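Fructose-bisphosphatase (Pyrococcus horikoshii, PDB 1VDW) probably hydrolyses fructose 1,6-bisphosphate to fructose 6-phosphate and phosphate with magnesium, as a homodimer of the inositol monophosphatase superfamily. Local coordinates at residues I9-D12 with I13-F17; V49-N52 with I53-K57; E126-P129 with G130-S133; L179-L182 with A183-A186; D16-H19 with N20-L24. All coordinates share one frame; numbering follows the deposited sequence. Where two conformers were deposited one is given.

Contact 1. Residues I9-D12 with I13-F17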
loop_
_atom_site.group_PDB
_atom_site.type_symbol
_atom_site.label_atom_id
_atom_site.label_comp_id
_atom_site.label_asym_id
_atom_site.label_seq_id
_atom_site.Cartn_x
_atom_site.Cartn_y
_atom_site.Cartn_z
ATOM N N ILE A 9 4.543 22.637 -16.698
ATOM C CA ILE A 9 5.488 21.556 -16.929
ATOM C C ILE A 9 5.012 20.277 -16.233
ATOM O O ILE A 9 5.166 19.178 -16.767
ATOM C CB ILE A 9 6.894 21.949 -16.423
ATOM C CG1 ILE A 9 7.413 23.127 -17.254
ATOM C CG2 ILE A 9 7.841 20.760 -16.514
ATOM C CD1 ILE A 9 8.773 23.625 -16.848
ATOM N N ALA A 10 4.425 20.426 -15.050
ATOM C CA ALA A 10 3.924 19.269 -14.311
ATOM C C ALA A 10 2.880 18.541 -15.156
ATOM O O ALA A 10 2.860 17.310 -15.217
ATOM C CB ALA A 10 3.315 19.713 -12.988
ATOM N N ILE A 11 2.013 19.308 -15.814
ATOM C CA ILE A 11 0.987 18.707 -16.653
ATOM C C ILE A 11 1.607 17.995 -17.856
ATOM O O ILE A 11 1.155 16.919 -18.237
ATOM C CB ILE A 11 -0.028 19.755 -17.142
ATOM C CG1 ILE A 11 -0.700 20.418 -15.938
ATOM C CG2 ILE A 11 -1.064 19.096 -18.047
ATOM C CD1 ILE A 11 -1.369 19.452 -14.992
ATOM N N ASP A 12 2.631 18.589 -18.466
ATOM C CA ASP A 12 3.284 17.932 -19.596
ATOM C C ASP A 12 3.798 16.577 -19.115
ATOM O O ASP A 12 3.710 15.576 -19.825
ATOM C CB ASP A 12 4.476 18.745 -20.121
ATOM C CG ASP A 12 4.068 20.067 -20.747
ATOM O OD1 ASP A 12 2.921 20.188 -21.224
ATOM O OD2 ASP A 12 4.918 20.982 -20.778
ATOM N N ILE A 13 4.341 16.555 -17.902
ATOM C CA ILE A 13 4.871 15.328 -17.326
ATOM C C ILE A 13 3.770 14.301 -17.060
ATOM O O ILE A 13 3.948 13.117 -17.344
ATOM C CB ILE A 13 5.661 15.638 -16.038
ATOM C CG1 ILE A 13 6.943 16.392 -16.410
ATOM C CG2 ILE A 13 5.980 14.351 -15.285
ATOM C CD1 ILE A 13 7.718 16.935 -15.234
ATOM N N ILE A 14 2.634 14.745 -16.530
ATOM C CA ILE A 14 1.526 13.822 -16.287
ATOM C C ILE A 14 1.192 13.140 -17.609
ATOM O O ILE A 14 1.072 11.919 -17.683
ATOM C CB ILE A 14 0.257 14.557 -15.775
ATOM C CG1 ILE A 14 0.444 14.969 -14.315
ATOM C CG2 ILE A 14 -0.977 13.659 -15.917
ATOM C CD1 ILE A 14 -0.729 15.729 -13.739
ATOM N N ARG A 15 1.051 13.943 -18.660
ATOM C CA ARG A 15 0.725 13.411 -19.975
ATOM C C ARG A 15 1.798 12.466 -20.512
ATOM O O ARG A 15 1.482 11.391 -21.024
ATOM C CB ARG A 15 0.487 14.565 -20.949
ATOM C CG ARG A 15 -0.749 15.369 -20.595
ATOM C CD ARG A 15 -0.868 16.628 -21.431
ATOM N NE ARG A 15 -2.121 17.320 -21.155
ATOM C CZ ARG A 15 -2.370 18.583 -21.481
ATOM N NH1 ARG A 15 -1.448 19.309 -22.101
ATOM N NH2 ARG A 15 -3.544 19.120 -21.187
ATOM N N ASP A 16 3.064 12.855 -20.396
ATOM C CA ASP A 16 4.149 12.005 -20.872
ATOM C C ASP A 16 4.181 10.690 -20.095
ATOM O O ASP A 16 4.419 9.625 -20.667
ATOM C CB ASP A 16 5.498 12.719 -20.732
ATOM C CG ASP A 16 5.623 13.919 -21.651
ATOM O OD1 ASP A 16 5.063 13.873 -22.765
ATOM O OD2 ASP A 16 6.294 14.900 -21.266
ATOM N N PHE A 17 3.928 10.770 -18.791
ATOM C CA PHE A 17 3.934 9.589 -17.941
ATOM C C PHE A 17 2.817 8.623 -18.317
ATOM O O PHE A 17 3.053 7.427 -18.491
ATOM C CB PHE A 17 3.771 9.991 -16.476
ATOM C CG PHE A 17 3.941 8.848 -15.523
ATOM C CD1 PHE A 17 5.188 8.560 -14.984
ATOM C CD2 PHE A 17 2.862 8.036 -15.191
ATOM C CE1 PHE A 17 5.359 7.479 -14.127
ATOM C CE2 PHE A 17 3.025 6.951 -14.335
ATOM C CZ PHE A 17 4.274 6.674 -13.804
HETATM O O HOH W 1 1.275 18.669 -22.603
#

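Contact 2. Residues V49-N52 with I53-K57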
loop_
_atom_site.group_PDB
_atom_site.type_symbol
_atom_site.label_atom_id
_atom_site.label_comp_id
_atom_site.label_asym_id
_atom_site.label_seq_id
_atom_site.Cartn_x
_atom_site.Cartn_y
_atom_site.Cartn_z
ATOM N N VAL A 49 12.648 4.299 -18.944
ATOM C CA VAL A 49 11.687 5.062 -19.723
ATOM C C VAL A 49 11.244 6.276 -18.916
ATOM O O VAL A 49 11.156 7.383 -19.445
ATOM C CB VAL A 49 10.450 4.215 -20.098
ATOM C CG1 VAL A 49 9.421 5.084 -20.804
ATOM C CG2 VAL A 49 10.870 3.057 -21.001
ATOM N N ALA A 50 10.979 6.072 -17.629
ATOM C CA ALA A 50 10.554 7.169 -16.769
ATOM C C ALA A 50 11.651 8.224 -16.700
ATOM O O ALA A 50 11.378 9.425 -16.731
ATOM C CB ALA A 50 10.238 6.646 -15.370
ATOM N N GLU A 51 12.894 7.767 -16.614
ATOM C CA GLU A 51 14.028 8.674 -16.545
ATOM C C GLU A 51 14.179 9.466 -17.842
ATOM O O GLU A 51 14.385 10.680 -17.816
ATOM C CB GLU A 51 15.312 7.893 -16.273
ATOM C CG GLU A 51 16.552 8.764 -16.170
ATOM C CD GLU A 51 17.816 7.957 -15.958
ATOM O OE1 GLU A 51 18.157 7.142 -16.840
ATOM O OE2 GLU A 51 18.468 8.137 -14.907
ATOM N N ASN A 52 14.068 8.778 -18.975
ATOM C CA ASN A 52 14.211 9.431 -20.275
ATOM C C ASN A 52 13.259 10.594 -20.488
ATOM O O ASN A 52 13.677 11.677 -20.895
ATOM C CB ASN A 52 14.005 8.431 -21.419
ATOM C CG ASN A 52 15.172 7.484 -21.589
ATOM O OD1 ASN A 52 16.273 7.748 -21.119
ATOM N ND2 ASN A 52 14.934 6.377 -22.285
ATOM N N ILE A 53 11.980 10.369 -20.219
ATOM C CA ILE A 53 10.976 11.403 -20.430
ATOM C C ILE A 53 11.066 12.607 -19.500
ATOM O O ILE A 53 10.888 13.744 -19.941
ATOM C CB ILE A 53 9.545 10.817 -20.341
ATOM C CG1 ILE A 53 9.319 10.178 -18.969
ATOM C CG2 ILE A 53 9.337 9.792 -21.447
ATOM C CD1 ILE A 53 7.930 9.599 -18.786
ATOM N N ILE A 54 11.361 12.375 -18.227
ATOM C CA ILE A 54 11.422 13.475 -17.276
ATOM C C ILE A 54 12.765 14.202 -17.205
ATOM O O ILE A 54 12.801 15.432 -17.155
ATOM C CB ILE A 54 11.026 12.989 -15.862
ATOM C CG1 ILE A 54 10.789 14.191 -14.947
ATOM C CG2 ILE A 54 12.109 12.086 -15.295
ATOM C CD1 ILE A 54 10.146 13.833 -13.626
ATOM N N ILE A 55 13.866 13.461 -17.206
ATOM C CA ILE A 55 15.177 14.093 -17.133
ATOM C C ILE A 55 15.440 14.963 -18.356
ATOM O O ILE A 55 15.934 16.085 -18.234
ATOM C CB ILE A 55 16.299 13.043 -17.005
ATOM C CG1 ILE A 55 16.115 12.247 -15.710
ATOM C CG2 ILE A 55 17.659 13.727 -17.025
ATOM C CD1 ILE A 55 16.079 13.104 -14.454
ATOM N N SER A 56 15.101 14.449 -19.534
ATOM C CA SER A 56 15.305 15.198 -20.768
ATOM C C SER A 56 14.508 16.495 -20.717
ATOM O O SER A 56 14.980 17.548 -21.146
ATOM C CB SER A 56 14.860 14.366 -21.973
ATOM O OG SER A 56 13.475 14.079 -21.910
ATOM N N LYS A 57 13.297 16.411 -20.181
ATOM C CA LYS A 57 12.413 17.564 -20.063
ATOM C C LYS A 57 13.097 18.728 -19.350
ATOM O O LYS A 57 13.138 19.848 -19.862
ATOM C CB LYS A 57 11.149 17.161 -19.299
ATOM C CG LYS A 57 10.107 18.256 -19.159
ATOM C CD LYS A 57 9.420 18.555 -20.483
ATOM C CE LYS A 57 8.220 19.471 -20.280
ATOM N NZ LYS A 57 7.503 19.757 -21.555
#

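Contact 3. Residues E126-P129 with G130-S133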
loop_
_atom_site.group_PDB
_atom_site.type_symbol
_atom_site.label_atom_id
_atom_site.label_comp_id
_atom_site.label_asym_id
_atom_site.label_seq_id
_atom_site.Cartn_x
_atom_site.Cartn_y
_atom_site.Cartn_z
ATOM N N GLU A 126 0.412 19.226 -5.038
ATOM C CA GLU A 126 1.298 20.349 -5.294
ATOM C C GLU A 126 1.613 21.087 -4.007
ATOM O O GLU A 126 0.767 21.223 -3.124
ATOM C CB GLU A 126 0.665 21.324 -6.290
ATOM C CG GLU A 126 0.416 20.734 -7.662
ATOM C CD GLU A 126 -0.268 21.719 -8.584
ATOM O OE1 GLU A 126 0.423 22.340 -9.423
ATOM O OE2 GLU A 126 -1.496 21.880 -8.454
ATOM N N GLY A 127 2.848 21.558 -3.911
ATOM C CA GLY A 127 3.275 22.306 -2.749
ATOM C C GLY A 127 3.846 23.620 -3.233
ATOM O O GLY A 127 4.742 23.644 -4.077
ATOM N N ILE A 128 3.301 24.713 -2.715
ATOM C CA ILE A 128 3.756 26.042 -3.092
ATOM C C ILE A 128 4.090 26.789 -1.812
ATOM O O ILE A 128 3.206 27.333 -1.151
ATOM C CB ILE A 128 2.661 26.812 -3.857
ATOM C CG1 ILE A 128 2.185 25.982 -5.052
ATOM C CG2 ILE A 128 3.207 28.161 -4.319
ATOM C CD1 ILE A 128 0.982 26.566 -5.781
ATOM N N PRO A 129 5.376 26.797 -1.430
ATOM C CA PRO A 129 5.797 27.489 -0.210
ATOM C C PRO A 129 5.296 28.927 -0.186
ATOM O O PRO A 129 5.445 29.665 -1.161
ATOM C CB PRO A 129 7.317 27.396 -0.273
ATOM C CG PRO A 129 7.530 26.069 -0.953
ATOM C CD PRO A 129 6.522 26.129 -2.075
ATOM N N GLY A 130 4.687 29.313 0.929
ATOM C CA GLY A 130 4.175 30.664 1.048
ATOM C C GLY A 130 2.742 30.799 0.574
ATOM O O GLY A 130 2.142 31.867 0.700
ATOM N N LYS A 131 2.185 29.725 0.021
ATOM C CA LYS A 131 0.808 29.760 -0.451
ATOM C C LYS A 131 0.009 28.597 0.123
ATOM O O LYS A 131 -1.045 28.798 0.728
ATOM C CB LYS A 131 0.755 29.723 -1.979
ATOM C CG LYS A 131 -0.660 29.868 -2.522
ATOM C CD LYS A 131 -0.691 29.890 -4.035
ATOM C CE LYS A 131 -2.119 30.015 -4.547
ATOM N NZ LYS A 131 -2.795 31.240 -4.039
ATOM N N GLY A 132 0.511 27.382 -0.066
ATOM C CA GLY A 132 -0.174 26.220 0.462
ATOM C C GLY A 132 0.083 24.959 -0.338
ATOM O O GLY A 132 0.812 24.975 -1.331
ATOM N N SER A 133 -0.500 23.857 0.122
ATOM C CA SER A 133 -0.376 22.581 -0.574
ATOM C C SER A 133 -1.761 22.211 -1.057
ATOM O O SER A 133 -2.761 22.555 -0.421
ATOM C CB SER A 133 0.192 21.506 0.343
ATOM O OG SER A 133 1.580 21.732 0.521
#

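Contact 4. Residues L179-L182 with A183-A186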
loop_
_atom_site.group_PDB
_atom_site.type_symbol
_atom_site.label_atom_id
_atom_site.label_comp_id
_atom_site.label_asym_id
_atom_site.label_seq_id
_atom_site.Cartn_x
_atom_site.Cartn_y
_atom_site.Cartn_z
ATOM N N LEU A 179 4.510 10.532 2.203
ATOM C CA LEU A 179 4.613 11.917 2.640
ATOM C C LEU A 179 3.404 12.718 2.133
ATOM O O LEU A 179 2.893 13.587 2.840
ATOM C CB LEU A 179 5.923 12.529 2.140
ATOM C CG LEU A 179 7.153 12.037 2.910
ATOM C CD1 LEU A 179 8.418 12.417 2.162
ATOM C CD2 LEU A 179 7.154 12.636 4.317
ATOM N N ALA A 180 2.944 12.429 0.917
ATOM C CA ALA A 180 1.776 13.110 0.367
ATOM C C ALA A 180 0.544 12.750 1.203
ATOM O O ALA A 180 -0.332 13.588 1.431
ATOM C CB ALA A 180 1.563 12.703 -1.090
ATOM N N TYR A 181 0.472 11.497 1.645
ATOM C CA TYR A 181 -0.652 11.051 2.460
ATOM C C TYR A 181 -0.639 11.796 3.788
ATOM O O TYR A 181 -1.691 12.179 4.300
ATOM C CB TYR A 181 -0.588 9.542 2.701
ATOM C CG TYR A 181 -0.899 8.684 1.488
ATOM C CD1 TYR A 181 -1.311 9.244 0.275
ATOM C CD2 TYR A 181 -0.765 7.299 1.558
ATOM C CE1 TYR A 181 -1.577 8.437 -0.841
ATOM C CE2 TYR A 181 -1.027 6.492 0.458
ATOM C CZ TYR A 181 -1.430 7.066 -0.734
ATOM O OH TYR A 181 -1.665 6.243 -1.811
ATOM N N LEU A 182 0.550 11.986 4.352
ATOM C CA LEU A 182 0.676 12.740 5.593
ATOM C C LEU A 182 0.173 14.167 5.346
ATOM O O LEU A 182 -0.575 14.728 6.151
ATOM C CB LEU A 182 2.141 12.783 6.027
ATOM C CG LEU A 182 2.512 13.761 7.144
ATOM C CD1 LEU A 182 1.824 13.368 8.441
ATOM C CD2 LEU A 182 4.023 13.771 7.309
ATOM N N ALA A 183 0.568 14.730 4.208
ATOM C CA ALA A 183 0.197 16.091 3.851
ATOM C C ALA A 183 -1.301 16.333 3.753
ATOM O O ALA A 183 -1.771 17.434 4.047
ATOM C CB ALA A 183 0.870 16.482 2.542
ATOM N N ARG A 184 -2.065 15.327 3.338
ATOM C CA ARG A 184 -3.504 15.533 3.212
ATOM C C ARG A 184 -4.323 14.932 4.347
ATOM O O ARG A 184 -5.552 14.957 4.312
ATOM C CB ARG A 184 -4.016 15.024 1.858
ATOM C CG ARG A 184 -3.940 13.527 1.651
ATOM C CD ARG A 184 -4.589 13.137 0.323
ATOM N NE ARG A 184 -4.454 11.708 0.051
ATOM C CZ ARG A 184 -5.177 10.760 0.636
ATOM N NH1 ARG A 184 -6.106 11.077 1.524
ATOM N NH2 ARG A 184 -4.940 9.486 0.363
ATOM N N GLY A 185 -3.646 14.378 5.345
ATOM C CA GLY A 185 -4.348 13.830 6.494
ATOM C C GLY A 185 -4.757 12.369 6.494
ATOM O O GLY A 185 -5.689 11.993 7.207
ATOM N N ALA A 186 -4.067 11.539 5.715
ATOM C CA ALA A 186 -4.370 10.113 5.650
ATOM C C ALA A 186 -3.480 9.314 6.605
ATOM O O ALA A 186 -3.718 8.129 6.839
ATOM C CB ALA A 186 -4.199 9.614 4.223
#

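Contact 5. Residues D16-H19 with N20-L24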
loop_
_atom_site.group_PDB
_atom_site.type_symbol
_atom_site.label_atom_id
_atom_site.label_comp_id
_atom_site.label_asym_id
_atom_site.label_seq_id
_atom_site.Cartn_x
_atom_site.Cartn_y
_atom_site.Cartn_z
ATOM N N ASP A 16 3.064 12.855 -20.396
ATOM C CA ASP A 16 4.149 12.005 -20.872
ATOM C C ASP A 16 4.181 10.690 -20.095
ATOM O O ASP A 16 4.419 9.625 -20.667
ATOM C CB ASP A 16 5.498 12.719 -20.732
ATOM C CG ASP A 16 5.623 13.919 -21.651
ATOM O OD1 ASP A 16 5.063 13.873 -22.765
ATOM O OD2 ASP A 16 6.294 14.900 -21.266
ATOM N N PHE A 17 3.928 10.770 -18.791
ATOM C CA PHE A 17 3.934 9.589 -17.941
ATOM C C PHE A 17 2.817 8.623 -18.317
ATOM O O PHE A 17 3.053 7.427 -18.491
ATOM C CB PHE A 17 3.771 9.991 -16.476
ATOM C CG PHE A 17 3.941 8.848 -15.523
ATOM C CD1 PHE A 17 5.188 8.560 -14.984
ATOM C CD2 PHE A 17 2.862 8.036 -15.191
ATOM C CE1 PHE A 17 5.359 7.479 -14.127
ATOM C CE2 PHE A 17 3.025 6.951 -14.335
ATOM C CZ PHE A 17 4.274 6.674 -13.804
ATOM N N ASP A 18 1.596 9.132 -18.432
ATOM C CA ASP A 18 0.474 8.270 -18.784
ATOM C C ASP A 18 0.656 7.625 -20.154
ATOM O O ASP A 18 0.224 6.497 -20.379
ATOM C CB ASP A 18 -0.847 9.046 -18.778
ATOM C CG ASP A 18 -1.216 9.581 -17.407
ATOM O OD1 ASP A 18 -0.717 9.051 -16.392
ATOM O OD2 ASP A 18 -2.022 10.534 -17.349
ATOM N N HIS A 19 1.302 8.336 -21.070
ATOM C CA HIS A 19 1.488 7.806 -22.412
ATOM C C HIS A 19 2.621 6.799 -22.559
ATOM O O HIS A 19 2.481 5.806 -23.270
ATOM C CB HIS A 19 1.698 8.957 -23.402
ATOM C CG HIS A 19 1.870 8.508 -24.821
ATOM N ND1 HIS A 19 3.046 7.968 -25.295
ATOM C CD2 HIS A 19 1.004 8.498 -25.862
ATOM C CE1 HIS A 19 2.898 7.645 -26.567
ATOM N NE2 HIS A 19 1.669 7.955 -26.936
ATOM N N ASN A 20 3.734 7.047 -21.879
ATOM C CA ASN A 20 4.897 6.175 -21.986
ATOM C C ASN A 20 5.086 5.161 -20.870
ATOM O O ASN A 20 5.660 4.097 -21.092
ATOM C CB ASN A 20 6.160 7.026 -22.096
ATOM C CG ASN A 20 6.240 7.777 -23.407
ATOM O OD1 ASN A 20 6.566 7.201 -24.445
ATOM N ND2 ASN A 20 5.932 9.068 -23.370
ATOM N N ILE A 21 4.612 5.486 -19.672
ATOM C CA ILE A 21 4.781 4.591 -18.539
ATOM C C ILE A 21 3.570 3.739 -18.172
ATOM O O ILE A 21 3.698 2.528 -18.006
ATOM C CB ILE A 21 5.222 5.374 -17.275
ATOM C CG1 ILE A 21 6.534 6.117 -17.546
ATOM C CG2 ILE A 21 5.385 4.417 -16.103
ATOM C CD1 ILE A 21 7.704 5.212 -17.877
ATOM N N MET A 22 2.395 4.343 -18.043
ATOM C CA MET A 22 1.229 3.555 -17.652
ATOM C C MET A 22 0.900 2.356 -18.545
ATOM O O MET A 22 0.408 1.340 -18.052
ATOM C CB MET A 22 -0.004 4.447 -17.486
ATOM C CG MET A 22 0.023 5.311 -16.219
ATOM S SD MET A 22 0.338 4.375 -14.683
ATOM C CE MET A 22 -1.206 3.530 -14.479
ATOM N N PRO A 23 1.154 2.448 -19.863
ATOM C CA PRO A 23 0.829 1.272 -20.675
ATOM C C PRO A 23 1.684 0.075 -20.261
ATOM O O PRO A 23 1.390 -1.068 -20.611
ATOM C CB PRO A 23 1.140 1.736 -22.095
ATOM C CG PRO A 23 0.840 3.202 -22.038
ATOM C CD PRO A 23 1.477 3.601 -20.724
ATOM N N LEU A 24 2.746 0.349 -19.511
ATOM C CA LEU A 24 3.652 -0.692 -19.049
ATOM C C LEU A 24 3.171 -1.366 -17.765
ATOM O O LEU A 24 3.685 -2.417 -17.385
ATOM C CB LEU A 24 5.056 -0.117 -18.837
ATOM C CG LEU A 24 5.787 0.399 -20.082
ATOM C CD1 LEU A 24 7.136 0.974 -19.678
ATOM C CD2 LEU A 24 5.970 -0.735 -21.084
#

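Contact 1. Residues I9-D12 with I13-F17
Ile-13 returns its N-H to Ile-9 O at 3.0 Å, and its CD1 meets the CG2 methyl of Ile-9 in the conformer given. Its chain leaves CB on the side of the backbone N (chi1 -69°) and then runs extended, which brings CG1 past Ile-9 O before CD1 reaches that methyl. Both isoleucines face helix 45-60, where Phe-58 packs on the pair. Ile-14 N is hydrogen-bonded to Ala-10 O, and its CD1 lies 4.0 Å from CD1 of Ile-11, the two side chains running side by side in the same direction. These i to i+4 bonds belong to helix 3-20, whose Ala-10, Ile-13 and Ile-14 also rest on strand 110-118. Arg-15 closes the next turn with a nearly straight bond to Ile-11 O (N-H...O 172°). The flat guanidinium lies with one face over Ile-11 CG2, which sits 3.7 Å from CZ, above the centre of the group. At its edge and in its plane, a water accepts from NH1 at 2.8 Å and donates to Asp-12 OD1 at 2.6 Å, linking charges too far apart for a direct salt bridge. Asp-12 OD2 is engaged by Lys-8 and Lys-57. Asp-16 N is bonded to Asp-12 O at 2.9 Å.

Contact 2. Residues V49-N52 with I53-K57
Glu-51 and Ile-55 meet on the buried side of helix 45-60, where Glu-51 CG comes within 3.5 Å of Ile-55 CG1. The glutamate holds CG anti to its backbone N (chi1 -179°) and stays extended, which lays its CG methylene against Ile-55 while OE1 goes to Lys-48 in a salt bridge. Around the same turn Ile-55 N is hydrogen-bonded to Glu-51 O at 2.9 Å. Two branched side chains also press on one carbonyl: Ile-53 CG1 lies 3.1 Å from Ala-50 O, and Ile-54 CG2 is close to it in the conformer given, both carbons standing between backbone N and carbonyl carbon. The bond from Ile-54 N to that oxygen is weak, at 3.3 Å. Ile-54 CD1 leads away from this turn, its side chain packing on Ile-13 of helix 3-20 and on strands 79-84 and 100-107. The outer side, with exposed Asn-52 and partly exposed Ser-56, is bound by polar atoms rather than packed side chains. Ser-56 turns OG back along the helix (chi1 63°) to donate to Asn-52 O at 2.6 Å, in the carbonyl plane, whereas the backbone bond from Ser-56 N to the same oxygen is weak at 3.4 Å. The short hydroxyl bond thus ties the serine to the preceding turn and supplements a stretched helical bond.

Contact 3. Residues E126-P129 with G130-S133
A two-stranded hairpin with a classic beta bulge joins strands 123-128 and 132-135 near one end of the large mixed sheet, and Ile-128 is the residue opposed by two, Lys-131 and Gly-132. Ile-128 O accepts from both Lys-131 N and Gly-132 N, each at 2.9 Å and each tilted from the carbonyl plane. Ile-128 N donates back to Gly-132 O, also at 2.9 Å, which completes the hydrogen-bonded antiparallel pair. Gly-130 and Gly-132 both have positive phi, at backbone angles where a CB would be jammed against the preceding carbonyl oxygen. Ile-128 and Lys-131 lie side by side and point the same way: Ile-128 CG2 is 3.7 Å from Lys-131 CB and Ile-128 CD1 is 4.1 Å from Lys-131 CD. The lysine keeps CG anti to its backbone N (chi1 -176°) and stays extended through CE, which carries its aliphatic part along the isoleucine. At the turn, Gly-130 N is hydrogen-bonded to Glu-211 and Pro-129 packs on Val-207, so helix 199-211 backs the loop. Gly-127 and Ser-133 form the next, non-hydrogen-bonded pair, and the serine hydroxyl goes on to Ile-208 O. Ser-133 CA makes a CA-H...O contact with Glu-126 O at 3.1 Å.

Contact 4. Residues L179-L182 with A183-A186
Helix 175-184 ends in a Schellman motif: Gly-185 takes positive phi (91°), Ala-186 N reaches back to Tyr-181 O at 2.8 Å, and Gly-185 N bonds to Leu-182 O at 3.2 Å from above the carbonyl plane. One turn earlier, Ala-183 N is hydrogen-bonded to Leu-179 O and Arg-184 N to Ala-180 O. The bend brings Ala-186 CB to 3.9 Å from Tyr-181 CB, an apolar contact at the root of the tyrosine. Farther out, Tyr-181 and Arg-184 run side by side in the same direction. NH2 of the arginine lies 3.6 Å from Tyr-181 CD1 and 3.7 Å from CE1, the guanidinium plane turned 65° from the ring. Arg-184 places CG between its backbone N and carbonyl carbon (chi1 67°) and then extends to NE, which brings the cationic end level with the tyrosine ring. Both polar ends are held from outside: Tyr-181 OH by Glu-118, Arg-184 NE by Tyr-125 OH, and NH1 by Asn-94 O of the second subunit. Ala-186 O is hydrogen-bonded to Tyr-90 OH of that subunit, so the helix end is part of the homodimer interface. Within its own chain the helix lies between strand 123-128, touched by Ala-180 and Tyr-181, and strand 234-239, where Leu-179 and Leu-182 both pack on Ala-238.

Contact 5. Residues D16-H19 with N20-L24
Ile-21 covers one face of the Phe-17 ring in a CH-pi contact, its CB 3.7 Å from the ring centroid and only 8° off the normal. Its CG2 methyl lies toward the outer end of the ring, 3.4 Å from Phe-17 CZ, while CG1 lies 3.8 Å from Phe-17 CD1. The phenyl ring reaches this position because CG stands anti to the backbone N (chi1 -173°). Met-22 makes a Met-aromatic contact from another direction: SD is at the ring edge, 3.7 Å from Phe-17 CE2, brought there by a chain bent at chi2 and chi3. The Met-22 side chain also runs beside that of Asp-18, with CG near OD1, which is hydrogen-bonded to Tyr-117 OH.

These contacts lie where helix 3-20 gives way to a short 3-10 segment, 22-24, and the Phe-17 side chain comes within about 4 Å of that of Leu-86, a predicted magnesium-site residue. Ile-21 also packs on helix 45-60, at Val-46, Val-49 and Ala-50.

Among the hydrogen bonds, two carbonyl oxygens each take two donors. Phe-17 O accepts Ile-21 N and Met-22 N (3.2 Å), which arrive from opposite faces of its plane. Asp-16 O accepts the backbone N of Asn-20 at 2.9 Å and also its ND2 at 3.1 Å, so one residue grips the oxygen twice and its amide is held against the last helical turn.

In close packing without N-H donors, the proline ring of Pro-23 rests on the preceding turn, its CD 3.2 Å from Asp-18 O and its CG near His-19 O. The Asn-20 amide stands at the edge of the His-19 ring, with CG in the ring plane and the two planes 63° apart.

Overall arrangement
Contact 1 lies within helix 3-20 and contact 5 carries on from it, off the helix end into 22-24; they share Asp-16 and Phe-17, centres 10 Å apart. Contact 2, next on helix 45-60, lies 11 Å from each, centre to centre, joined to contact 1 by the Asp-12 to Lys-57 salt bridge and to contact 5 by Ile-21, so the two helices pack together over the large mixed sheet. Contact 3, a hairpin of that sheet, is 19 Å from contact 1 and 14 Å from contact 4, centre to centre. Contact 4 comes last; its helix packs against strand 123-128 and the five-stranded sheet, and its end touches the second subunit. Contacts 2, 4 and 5 come near residues predicted to bind magnesium; contact 3 lies away.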